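Local coordinates for protein acetyl-CoA C-acetyltransferase (Syntrophomonas wolfei subsp. wolfei, PDB 7N7Z) that probably catalyses the reversible condensation of two acetyl-CoA molecules into acetoacetyl-CoA with release of CoA, at residues N91-M96 / A385-G390; V119-N124 / I253-A258; G162-N167 / K290-G295; V319-A324 / S352-G357. All coordinates share one frame; numbering follows the deposited sequence.

Contact 1. Residues N91-M96 / A385-G390; sequences NCASGM and ASLCVG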
loop_
_atom_site.group_PDB
_atom_site.type_symbol
_atom_site.label_atom_id
_atom_site.label_comp_id
_atom_site.label_asym_id
_atom_site.label_seq_id
_atom_site.Cartn_x
_atom_site.Cartn_y
_atom_site.Cartn_z
ATOM N N ASN B 91 10.361 -12.652 21.141
ATOM C CA ASN B 91 10.794 -13.220 19.867
ATOM C C ASN B 91 10.703 -14.744 19.897
ATOM O O ASN B 91 9.607 -15.295 20.048
ATOM C CB ASN B 91 12.210 -12.741 19.526
ATOM C CG ASN B 91 12.216 -11.386 18.843
ATOM O OD1 ASN B 91 11.293 -11.046 18.101
ATOM N ND2 ASN B 91 13.260 -10.604 19.089
ATOM N N CYS B 92 11.833 -15.439 19.760
ATOM C CA CYS B 92 11.784 -16.892 19.632
ATOM C C CYS B 92 11.339 -17.560 20.927
ATOM O O CYS B 92 10.767 -18.655 20.890
ATOM C CB CYS B 92 13.151 -17.420 19.200
ATOM S SG CYS B 92 13.920 -16.453 17.877
ATOM N N ALA B 93 11.586 -16.924 22.071
ATOM C CA ALA B 93 11.203 -17.468 23.366
ATOM C C ALA B 93 9.834 -16.981 23.822
ATOM O O ALA B 93 9.519 -17.071 25.014
ATOM C CB ALA B 93 12.256 -17.117 24.419
ATOM N N SER B 94 9.020 -16.467 22.899
ATOM C CA SER B 94 7.701 -15.961 23.258
ATOM C C SER B 94 6.894 -17.015 24.008
ATOM O O SER B 94 6.342 -16.748 25.081
ATOM C CB SER B 94 6.965 -15.517 21.994
ATOM O OG SER B 94 7.309 -14.189 21.645
ATOM N N GLY B 95 6.826 -18.228 23.456
ATOM C CA GLY B 95 6.057 -19.281 24.095
ATOM C C GLY B 95 6.603 -19.684 25.448
ATOM O O GLY B 95 5.844 -20.094 26.331
ATOM N N MET B 96 7.920 -19.572 25.636
ATOM C CA MET B 96 8.528 -19.927 26.914
ATOM C C MET B 96 8.345 -18.822 27.950
ATOM O O MET B 96 8.306 -19.108 29.153
ATOM C CB MET B 96 10.013 -20.242 26.703
ATOM C CG MET B 96 10.779 -20.574 27.980
ATOM S SD MET B 96 12.191 -21.707 27.837
ATOM C CE MET B 96 11.555 -23.010 26.784
ATOM N N ALA B 385 14.462 -27.461 28.359
ATOM C CA ALA B 385 14.299 -26.833 27.055
ATOM C C ALA B 385 14.835 -25.413 27.113
ATOM O O ALA B 385 14.549 -24.676 28.061
ATOM C CB ALA B 385 12.828 -26.829 26.622
ATOM N N SER B 386 15.610 -25.037 26.098
ATOM C CA SER B 386 16.187 -23.703 26.015
ATOM C C SER B 386 16.280 -23.304 24.551
ATOM O O SER B 386 16.194 -24.145 23.653
ATOM C CB SER B 386 17.568 -23.646 26.676
ATOM O OG SER B 386 18.097 -22.331 26.637
ATOM N N LEU B 387 16.457 -22.006 24.319
ATOM C CA LEU B 387 16.552 -21.500 22.956
ATOM C C LEU B 387 17.054 -20.065 22.984
ATOM O O LEU B 387 16.752 -19.305 23.910
ATOM C CB LEU B 387 15.199 -21.579 22.234
ATOM C CG LEU B 387 14.128 -20.542 22.588
ATOM C CD1 LEU B 387 13.043 -20.541 21.522
ATOM C CD2 LEU B 387 13.530 -20.804 23.960
ATOM N N CYS B 388 17.825 -19.709 21.958
ATOM C CA CYS B 388 18.281 -18.340 21.786
ATOM C C CYS B 388 17.119 -17.452 21.350
ATOM O O CYS B 388 16.052 -17.927 20.948
ATOM C CB CYS B 388 19.412 -18.277 20.761
ATOM S SG CYS B 388 18.888 -18.600 19.062
ATOM N N VAL B 389 17.337 -16.142 21.421
ATOM C CA VAL B 389 16.299 -15.161 21.125
ATOM C C VAL B 389 16.910 -14.010 20.343
ATOM O O VAL B 389 18.002 -13.532 20.668
ATOM C CB VAL B 389 15.632 -14.643 22.415
ATOM C CG1 VAL B 389 14.922 -13.321 22.162
ATOM C CG2 VAL B 389 14.665 -15.673 22.958
ATOM N N GLY B 390 16.199 -13.562 19.311
ATOM C CA GLY B 390 16.583 -12.358 18.603
ATOM C C GLY B 390 16.694 -11.187 19.556
ATOM O O GLY B 390 15.745 -10.878 20.283
#
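N91 reaches G390 through its amide nitrogen: ND2 donates a hydrogen bond of 2.8 Å to G390 O, bent to 151° at the hydrogen. The acceptor lies in the plane of the N91 amide, whereas the donor stands above the plane of the G390 carbonyl, off its lone pairs. The same ND2 makes a weak bond to S67 OG of a second subunit, and a CB on G390 would crowd this amide, which makes glycine a good fit. Behind the amide, N91 CB rests against V389 CG1 at 3.8 Å.

C92 follows, its SG beside the backbone N (chi1 -44°) and close to the side chain of H358. Its CB lies 3.4 Å from C388 O and 3.9 Å from L387 CD1. A93, the N-cap residue of helix 94-107, turns its small methyl to L387 CD2 at 3.9 Å, which lets strand and helix start come close. S94 faces the other way and gives both its N and its OG to N91 O, two donors from one face that fix the turn. M96 closes the row: bent at chi3, it slides past L387 in the opposite direction and sets its CE 4.0 Å from A385 CB, its flexible thioether fitting between alanine and leucine.

The cysteine predicted to carry the acyl group thus sits just before a buried helix, facing the loop with the second predicted catalytic cysteine, C388; this meeting of N- and C-terminal halves is the active-site arrangement of the thiolase fold.

Contact 2. Residues V119-N124 / I253-A258; sequences VESMSN and INDCAA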
loop_
_atom_site.group_PDB
_atom_site.type_symbol
_atom_site.label_atom_id
_atom_site.label_comp_id
_atom_site.label_asym_id
_atom_site.label_seq_id
_atom_site.Cartn_x
_atom_site.Cartn_y
_atom_site.Cartn_z
ATOM N N VAL B 119 1.824 -19.177 19.075
ATOM C CA VAL B 119 1.463 -19.320 17.671
ATOM C C VAL B 119 2.282 -18.355 16.830
ATOM O O VAL B 119 2.650 -17.262 17.274
ATOM C CB VAL B 119 -0.049 -19.082 17.450
ATOM C CG1 VAL B 119 -0.421 -17.644 17.797
ATOM C CG2 VAL B 119 -0.426 -19.402 16.012
ATOM N N GLU B 120 2.562 -18.774 15.599
ATOM C CA GLU B 120 3.155 -17.897 14.595
ATOM C C GLU B 120 2.738 -18.420 13.229
ATOM O O GLU B 120 3.130 -19.525 12.844
ATOM C CB GLU B 120 4.674 -17.847 14.719
ATOM C CG GLU B 120 5.295 -16.605 14.095
ATOM C CD GLU B 120 4.853 -15.330 14.781
ATOM O OE1 GLU B 120 5.081 -15.209 16.002
ATOM O OE2 GLU B 120 4.276 -14.453 14.105
ATOM N N SER B 121 1.937 -17.639 12.510
ATOM C CA SER B 121 1.559 -17.941 11.132
ATOM C C SER B 121 2.342 -16.978 10.246
ATOM O O SER B 121 1.830 -15.951 9.796
ATOM C CB SER B 121 0.051 -17.814 10.929
ATOM O OG SER B 121 -0.281 -17.850 9.551
ATOM N N MET B 122 3.613 -17.316 10.006
ATOM C CA MET B 122 4.487 -16.422 9.256
ATOM C C MET B 122 4.070 -16.309 7.797
ATOM O O MET B 122 4.420 -15.322 7.140
ATOM C CB MET B 122 5.946 -16.888 9.354
ATOM C CG MET B 122 6.323 -17.507 10.700
ATOM S SD MET B 122 8.017 -18.125 10.798
ATOM C CE MET B 122 8.965 -16.630 10.541
ATOM N N SER B 123 3.321 -17.286 7.283
ATOM C CA SER B 123 2.791 -17.189 5.931
ATOM C C SER B 123 1.770 -16.068 5.790
ATOM O O SER B 123 1.547 -15.587 4.673
ATOM C CB SER B 123 2.150 -18.515 5.522
ATOM O OG SER B 123 3.060 -19.593 5.660
ATOM N N ASN B 124 1.146 -15.643 6.893
ATOM C CA ASN B 124 0.090 -14.637 6.857
ATOM C C ASN B 124 0.473 -13.362 7.603
ATOM O O ASN B 124 -0.407 -12.598 8.011
ATOM C CB ASN B 124 -1.208 -15.214 7.430
ATOM C CG ASN B 124 -1.879 -16.189 6.483
ATOM O OD1 ASN B 124 -2.451 -15.791 5.466
ATOM N ND2 ASN B 124 -1.811 -17.475 6.811
ATOM N N ILE B 253 11.326 -20.725 7.843
ATOM C CA ILE B 253 10.173 -19.873 8.108
ATOM C C ILE B 253 8.950 -20.777 8.034
ATOM O O ILE B 253 8.750 -21.472 7.030
ATOM C CB ILE B 253 10.094 -18.715 7.100
ATOM C CG1 ILE B 253 11.291 -17.771 7.274
ATOM C CG2 ILE B 253 8.794 -17.945 7.251
ATOM C CD1 ILE B 253 12.577 -18.261 6.618
ATOM N N ASN B 254 8.152 -20.806 9.102
ATOM C CA ASN B 254 7.155 -21.859 9.239
ATOM C C ASN B 254 5.972 -21.390 10.073
ATOM O O ASN B 254 6.063 -20.425 10.833
ATOM C CB ASN B 254 7.768 -23.111 9.875
ATOM C CG ASN B 254 9.038 -23.547 9.184
ATOM O OD1 ASN B 254 10.141 -23.252 9.642
ATOM N ND2 ASN B 254 8.890 -24.237 8.058
ATOM N N ASP B 255 4.863 -22.112 9.925
ATOM C CA ASP B 255 3.629 -21.863 10.657
ATOM C C ASP B 255 3.415 -22.951 11.700
ATOM O O ASP B 255 3.696 -24.128 11.447
ATOM C CB ASP B 255 2.427 -21.829 9.705
ATOM C CG ASP B 255 2.622 -20.871 8.546
ATOM O OD1 ASP B 255 3.293 -19.833 8.733
ATOM O OD2 ASP B 255 2.101 -21.157 7.446
ATOM N N CYS B 256 2.905 -22.561 12.868
ATOM C CA CYS B 256 2.587 -23.535 13.906
ATOM C C CYS B 256 1.902 -22.840 15.073
ATOM O O CYS B 256 2.029 -21.627 15.262
ATOM C CB CYS B 256 3.838 -24.259 14.411
ATOM S SG CYS B 256 3.480 -25.553 15.618
ATOM N N ALA B 257 1.186 -23.641 15.862
ATOM C CA ALA B 257 0.609 -23.204 17.123
ATOM C C ALA B 257 0.752 -24.327 18.139
ATOM O O ALA B 257 0.510 -25.495 17.822
ATOM C CB ALA B 257 -0.868 -22.819 16.976
ATOM N N ALA B 258 1.161 -23.966 19.351
ATOM C CA ALA B 258 1.220 -24.884 20.477
ATOM C C ALA B 258 0.396 -24.318 21.625
ATOM O O ALA B 258 0.154 -23.111 21.706
ATOM C CB ALA B 258 2.664 -25.124 20.933
#
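Backbone bonds between E120 and C256 join the two segments. E120 N donates to C256 O at 2.9 Å in a nearly straight bond of 168°, and C256 N returns one to E120 O at 3.0 Å. Beside this hydrogen-bonded pair, D255 CA sends a CA-H...O contact of 3.2 Å to E120 O.

Apolar contacts lie at either end. In the non-hydrogen-bonded pair V119 and A257, V119 CG2 meets A257 CB at 3.6 Å, and the small alanine accommodates the branched valine at this close strand spacing. At the other end M122 and I253 cross at about a right angle, with M122 CE 3.5 Å from I253 CG2.

The strands, 113-121 and 254-264, are antiparallel neighbours in the N-terminal part of the central mixed sheet of the thiolase fold, and the chain leaves and re-enters that sheet here. Close by, N254 OD1 accepts from H358 N while its ND2 donates to G19 O of strand 8-20; the E120 carboxylate accepts from C60 N and L61 N.

Side-chain bonds centre on D255. Its CG lies beside the backbone N (chi1 -53°), which aims the carboxylate at the 3-10 turn 122-123: OD1 receives S123 N at 2.9 Å on the syn side, slightly out of plane, and OD2 takes S123 OG at 2.6 Å through its syn lone pair. An alanine here would probably leave S123 N and OG without this acceptor and the turn less firmly tied to the strand. A weak bond of 3.2 Å runs from N254 N to M122 SD.

Contact 3. Residues G162-N167 / K290-G295; sequences GMTAEN and KVMGLG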
loop_
_atom_site.group_PDB
_atom_site.type_symbol
_atom_site.label_atom_id
_atom_site.label_comp_id
_atom_site.label_asym_id
_atom_site.label_seq_id
_atom_site.Cartn_x
_atom_site.Cartn_y
_atom_site.Cartn_z
ATOM N N GLY B 162 20.399 -14.355 10.314
ATOM C CA GLY B 162 21.477 -15.131 9.727
ATOM C C GLY B 162 22.829 -14.462 9.862
ATOM O O GLY B 162 23.853 -15.141 9.970
ATOM N N MET B 163 22.855 -13.127 9.860
ATOM C CA MET B 163 24.119 -12.417 10.021
ATOM C C MET B 163 24.713 -12.663 11.402
ATOM O O MET B 163 25.932 -12.820 11.541
ATOM C CB MET B 163 23.916 -10.920 9.786
ATOM C CG MET B 163 23.284 -10.581 8.446
ATOM S SD MET B 163 24.340 -11.013 7.050
ATOM C CE MET B 163 25.258 -9.488 6.836
ATOM N N THR B 164 23.870 -12.703 12.438
ATOM C CA THR B 164 24.377 -12.976 13.778
ATOM C C THR B 164 24.916 -14.396 13.887
ATOM O O THR B 164 25.855 -14.645 14.650
ATOM C CB THR B 164 23.284 -12.742 14.823
ATOM O OG1 THR B 164 22.346 -13.825 14.795
ATOM C CG2 THR B 164 22.560 -11.427 14.552
ATOM N N ALA B 165 24.338 -15.338 13.137
ATOM C CA ALA B 165 24.922 -16.673 13.063
ATOM C C ALA B 165 26.287 -16.629 12.389
ATOM O O ALA B 165 27.204 -17.361 12.781
ATOM C CB ALA B 165 23.983 -17.619 12.316
ATOM N N GLU B 166 26.441 -15.774 11.376
ATOM C CA GLU B 166 27.742 -15.616 10.736
ATOM C C GLU B 166 28.768 -15.073 11.723
ATOM O O GLU B 166 29.949 -15.437 11.668
ATOM C CB GLU B 166 27.629 -14.691 9.523
ATOM C CG GLU B 166 26.940 -15.301 8.307
ATOM C CD GLU B 166 27.641 -16.537 7.770
ATOM O OE1 GLU B 166 28.703 -16.911 8.311
ATOM O OE2 GLU B 166 27.128 -17.135 6.800
ATOM N N ASN B 167 28.336 -14.200 12.636
ATOM C CA ASN B 167 29.247 -13.692 13.656
ATOM C C ASN B 167 29.730 -14.817 14.563
ATOM O O ASN B 167 30.919 -14.888 14.899
ATOM C CB ASN B 167 28.564 -12.599 14.481
ATOM C CG ASN B 167 28.342 -11.314 13.697
ATOM O OD1 ASN B 167 27.287 -10.688 13.806
ATOM N ND2 ASN B 167 29.338 -10.907 12.917
ATOM N N LYS B 290 24.334 -8.994 18.735
ATOM C CA LYS B 290 25.120 -9.398 17.576
ATOM C C LYS B 290 25.603 -10.841 17.659
ATOM O O LYS B 290 26.115 -11.361 16.661
ATOM C CB LYS B 290 26.311 -8.451 17.413
ATOM C CG LYS B 290 25.907 -6.985 17.318
ATOM C CD LYS B 290 27.015 -6.124 16.729
ATOM C CE LYS B 290 26.871 -5.973 15.220
ATOM N NZ LYS B 290 27.352 -7.177 14.486
ATOM N N VAL B 291 25.455 -11.497 18.808
ATOM C CA VAL B 291 25.764 -12.917 18.940
ATOM C C VAL B 291 24.649 -13.571 19.745
ATOM O O VAL B 291 24.904 -14.403 20.624
ATOM C CB VAL B 291 27.138 -13.141 19.597
ATOM C CG1 VAL B 291 28.252 -12.778 18.624
ATOM C CG2 VAL B 291 27.256 -12.338 20.883
ATOM N N MET B 292 23.404 -13.194 19.442
ATOM C CA MET B 292 22.257 -13.706 20.184
ATOM C C MET B 292 22.239 -15.227 20.236
ATOM O O MET B 292 21.674 -15.810 21.169
ATOM C CB MET B 292 20.955 -13.189 19.560
ATOM C CG MET B 292 20.870 -13.308 18.036
ATOM S SD MET B 292 20.649 -15.000 17.450
ATOM C CE MET B 292 18.981 -15.331 18.004
ATOM N N GLY B 293 22.854 -15.886 19.252
ATOM C CA GLY B 293 22.776 -17.335 19.182
ATOM C C GLY B 293 23.327 -18.036 20.407
ATOM O O GLY B 293 22.926 -19.161 20.713
ATOM N N LEU B 294 24.245 -17.391 21.123
ATOM C CA LEU B 294 24.890 -18.012 22.273
ATOM C C LEU B 294 24.063 -17.922 23.550
ATOM O O LEU B 294 24.535 -18.364 24.602
ATOM C CB LEU B 294 26.260 -17.369 22.509
ATOM C CG LEU B 294 27.178 -17.304 21.287
ATOM C CD1 LEU B 294 28.399 -16.445 21.577
ATOM C CD2 LEU B 294 27.591 -18.703 20.852
ATOM N N GLY B 295 22.853 -17.371 23.484
ATOM C CA GLY B 295 22.014 -17.211 24.649
ATOM C C GLY B 295 21.848 -18.478 25.468
ATOM O O GLY B 295 21.977 -18.466 26.697
#
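K290 meets T164 and N167 first through its carbonyl oxygen, where a 3-10 stretch packs against helix 161-172. That helix belongs to the long excursion between strands 113-121 and 254-264, the part known in thiolases as the loop domain, and the partner segment lies in the C-terminal half, so two portions of the thiolase fold meet here. K290 O lies 3.6 Å from T164 CB and 3.5 Å from N167 CB, nestling between residues one helical turn apart. The lysine chain, bent at chi3 and chi4, doubles back across the side chain of N167, the two crossing obliquely. A long, flexible residue suits this exposed spot because its chain can fold back and bring NZ near the N167 side chain.

V291 turns its side chain's first bond away from the helix, but CG1 still comes within 4.2 Å of N167 CB, a loose apolar touch. M292 goes deeper. Its CG sits between the backbone N and the carbonyl carbon (chi1 47°), and further bends at chi2 and chi3 curl the thioether beside T164 while its terminal CE reaches toward the side chain of C388, a predicted catalytic residue. Methionine suits such a place because its unbranched chain can curl so that SD meets T164 while CE turns to C388. L294 packs on I168 and Y172 further along the same helix.

The T164 hydroxyl is already hydrogen-bonded to M161 O; the M292 side chain crosses that of T164 at about a right angle, with SD 3.4 Å and CG 3.6 Å from OG1.

Contact 4. Residues V319-A324 / S352-G357; sequences VNEAFA and SGIGLG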
loop_
_atom_site.group_PDB
_atom_site.type_symbol
_atom_site.label_atom_id
_atom_site.label_comp_id
_atom_site.label_asym_id
_atom_site.label_seq_id
_atom_site.Cartn_x
_atom_site.Cartn_y
_atom_site.Cartn_z
ATOM N N VAL B 319 16.991 -28.235 22.659
ATOM C CA VAL B 319 17.678 -26.975 22.401
ATOM C C VAL B 319 17.399 -26.597 20.953
ATOM O O VAL B 319 17.886 -27.255 20.025
ATOM C CB VAL B 319 19.184 -27.077 22.672
ATOM C CG1 VAL B 319 19.868 -25.756 22.356
ATOM C CG2 VAL B 319 19.435 -27.478 24.116
ATOM N N ASN B 320 16.615 -25.541 20.759
ATOM C CA ASN B 320 16.241 -25.124 19.416
ATOM C C ASN B 320 17.480 -24.779 18.599
ATOM O O ASN B 320 18.319 -23.982 19.026
ATOM C CB ASN B 320 15.301 -23.921 19.479
ATOM C CG ASN B 320 14.738 -23.551 18.121
ATOM O OD1 ASN B 320 14.158 -24.387 17.427
ATOM N ND2 ASN B 320 14.910 -22.293 17.731
ATOM N N GLU B 321 17.591 -25.388 17.421
ATOM C CA GLU B 321 18.681 -25.101 16.492
ATOM C C GLU B 321 18.202 -24.017 15.534
ATOM O O GLU B 321 17.487 -24.299 14.569
ATOM C CB GLU B 321 19.101 -26.359 15.736
ATOM C CG GLU B 321 19.482 -27.547 16.614
ATOM C CD GLU B 321 19.518 -28.854 15.841
ATOM O OE1 GLU B 321 18.905 -28.921 14.753
ATOM O OE2 GLU B 321 20.161 -29.815 16.317
ATOM N N ALA B 322 18.586 -22.768 15.805
ATOM C CA ALA B 322 18.260 -21.683 14.886
ATOM C C ALA B 322 19.152 -21.721 13.652
ATOM O O ALA B 322 18.671 -21.560 12.525
ATOM C CB ALA B 322 18.390 -20.334 15.594
ATOM N N PHE B 323 20.453 -21.925 13.850
ATOM C CA PHE B 323 21.397 -22.114 12.761
ATOM C C PHE B 323 22.453 -23.107 13.221
ATOM O O PHE B 323 22.788 -23.169 14.407
ATOM C CB PHE B 323 22.053 -20.794 12.336
ATOM C CG PHE B 323 21.074 -19.679 12.095
ATOM C CD1 PHE B 323 20.693 -18.838 13.129
ATOM C CD2 PHE B 323 20.533 -19.471 10.838
ATOM C CE1 PHE B 323 19.793 -17.813 12.911
ATOM C CE2 PHE B 323 19.632 -18.448 10.615
ATOM C CZ PHE B 323 19.261 -17.618 11.653
ATOM N N ALA B 324 22.968 -23.892 12.273
ATOM C CA ALA B 324 23.987 -24.882 12.612
ATOM C C ALA B 324 25.184 -24.222 13.285
ATOM O O ALA B 324 25.670 -24.694 14.320
ATOM C CB ALA B 324 24.421 -25.640 11.357
ATOM N N SER B 352 15.420 -30.529 15.035
ATOM C CA SER B 352 15.015 -29.295 15.696
ATOM C C SER B 352 14.718 -28.215 14.662
ATOM O O SER B 352 14.213 -28.514 13.576
ATOM C CB SER B 352 16.099 -28.837 16.675
ATOM O OG SER B 352 15.579 -27.899 17.602
ATOM N N GLY B 353 15.032 -26.958 14.987
ATOM C CA GLY B 353 14.651 -25.857 14.118
ATOM C C GLY B 353 15.171 -25.987 12.700
ATOM O O GLY B 353 14.505 -25.566 11.750
ATOM N N ILE B 354 16.362 -26.562 12.531
ATOM C CA ILE B 354 16.944 -26.655 11.197
ATOM C C ILE B 354 16.159 -27.640 10.339
ATOM O O ILE B 354 15.911 -27.391 9.153
ATOM C CB ILE B 354 18.430 -27.044 11.287
ATOM C CG1 ILE B 354 19.235 -25.915 11.934
ATOM C CG2 ILE B 354 18.980 -27.359 9.903
ATOM C CD1 ILE B 354 20.605 -26.342 12.426
ATOM N N GLY B 355 15.754 -28.768 10.916
ATOM C CA GLY B 355 15.047 -29.786 10.165
ATOM C C GLY B 355 13.543 -29.609 10.168
ATOM O O GLY B 355 12.887 -29.806 9.142
ATOM N N LEU B 356 12.983 -29.236 11.319
ATOM C CA LEU B 356 11.536 -29.131 11.466
ATOM C C LEU B 356 11.001 -27.729 11.214
ATOM O O LEU B 356 9.813 -27.585 10.906
ATOM C CB LEU B 356 11.117 -29.572 12.871
ATOM C CG LEU B 356 11.109 -31.077 13.139
ATOM C CD1 LEU B 356 10.940 -31.344 14.626
ATOM C CD2 LEU B 356 10.013 -31.769 12.340
ATOM N N GLY B 357 11.832 -26.704 11.334
ATOM C CA GLY B 357 11.412 -25.332 11.135
ATOM C C GLY B 357 11.355 -24.561 12.443
ATOM O O GLY B 357 11.462 -25.112 13.539
HETATM O O HOH W 1 12.136 -25.480 16.403
#
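E321 lies along S352 and I354, and its atoms can be followed outward. CB is 3.6 Å from I354 CD1. CG, beside the backbone N (chi1 -55°), rests 3.6 Å from S352 CB, and the chain then runs extended past the serine until OE1 lies 3.4 Å from the same CB. At the tip the polar partners are from elsewhere in the fold: OE1 is hydrogen-bonded to S186 OG, and OE2 makes a weak bond with N348 ND2. An alanine in place of E321 would probably leave S186 OG without this mate and open a gap beside S352 CB.

The glutamate's backbone is held as well. E321 N donates to S352 OG at 3.2 Å (152°), the serine's OG being anti to its own backbone N, which turns the hydroxyl toward the loop. E321 O lies 3.3 Å from G353 CA; a CB on that residue would clash with E321 O and N320 OD1, so only glycine fits. I354 wedges its CD1 between E321 and A324, 4.0 Å from A324 CB, a slim apolar arm suited to the start of helix 324-336. A water donates to G357 O at 3.0 Å, at the far end of helix 353-356, and approaches N320 OD1 so closely that the exact length is doubtful.

N320 to F323 spell the NEAF signature of thiolases, in which the asparagine lies by the active site; here it touches H358. The E321 carboxylate is buried, bonded to S186 OG and close to the first turn of helix 353-356, whose N-terminal end would be expected to favour its charged form.

Followed from the N terminus, the chain opens contact 1 at 91-96, contact 2 at 119-124 and contact 3 at 162-167. Contact 2 closes first, at 253-258, where the chain rejoins the central sheet; contact 3 closes later, at 290-295, so these two loops cross. Contact 4 then opens and closes within the C-terminal half, in series with both. Contact 1 closes last, at 385-390, and encloses the other three. Contacts 1 and 3 bridge the N- and C-terminal halves, while 2 and 4 each stay within one. Contact 1 touches 3 and 4, and contact 4 also touches 2 and 3, which brings the segments carrying or adjoining the predicted catalytic residues together.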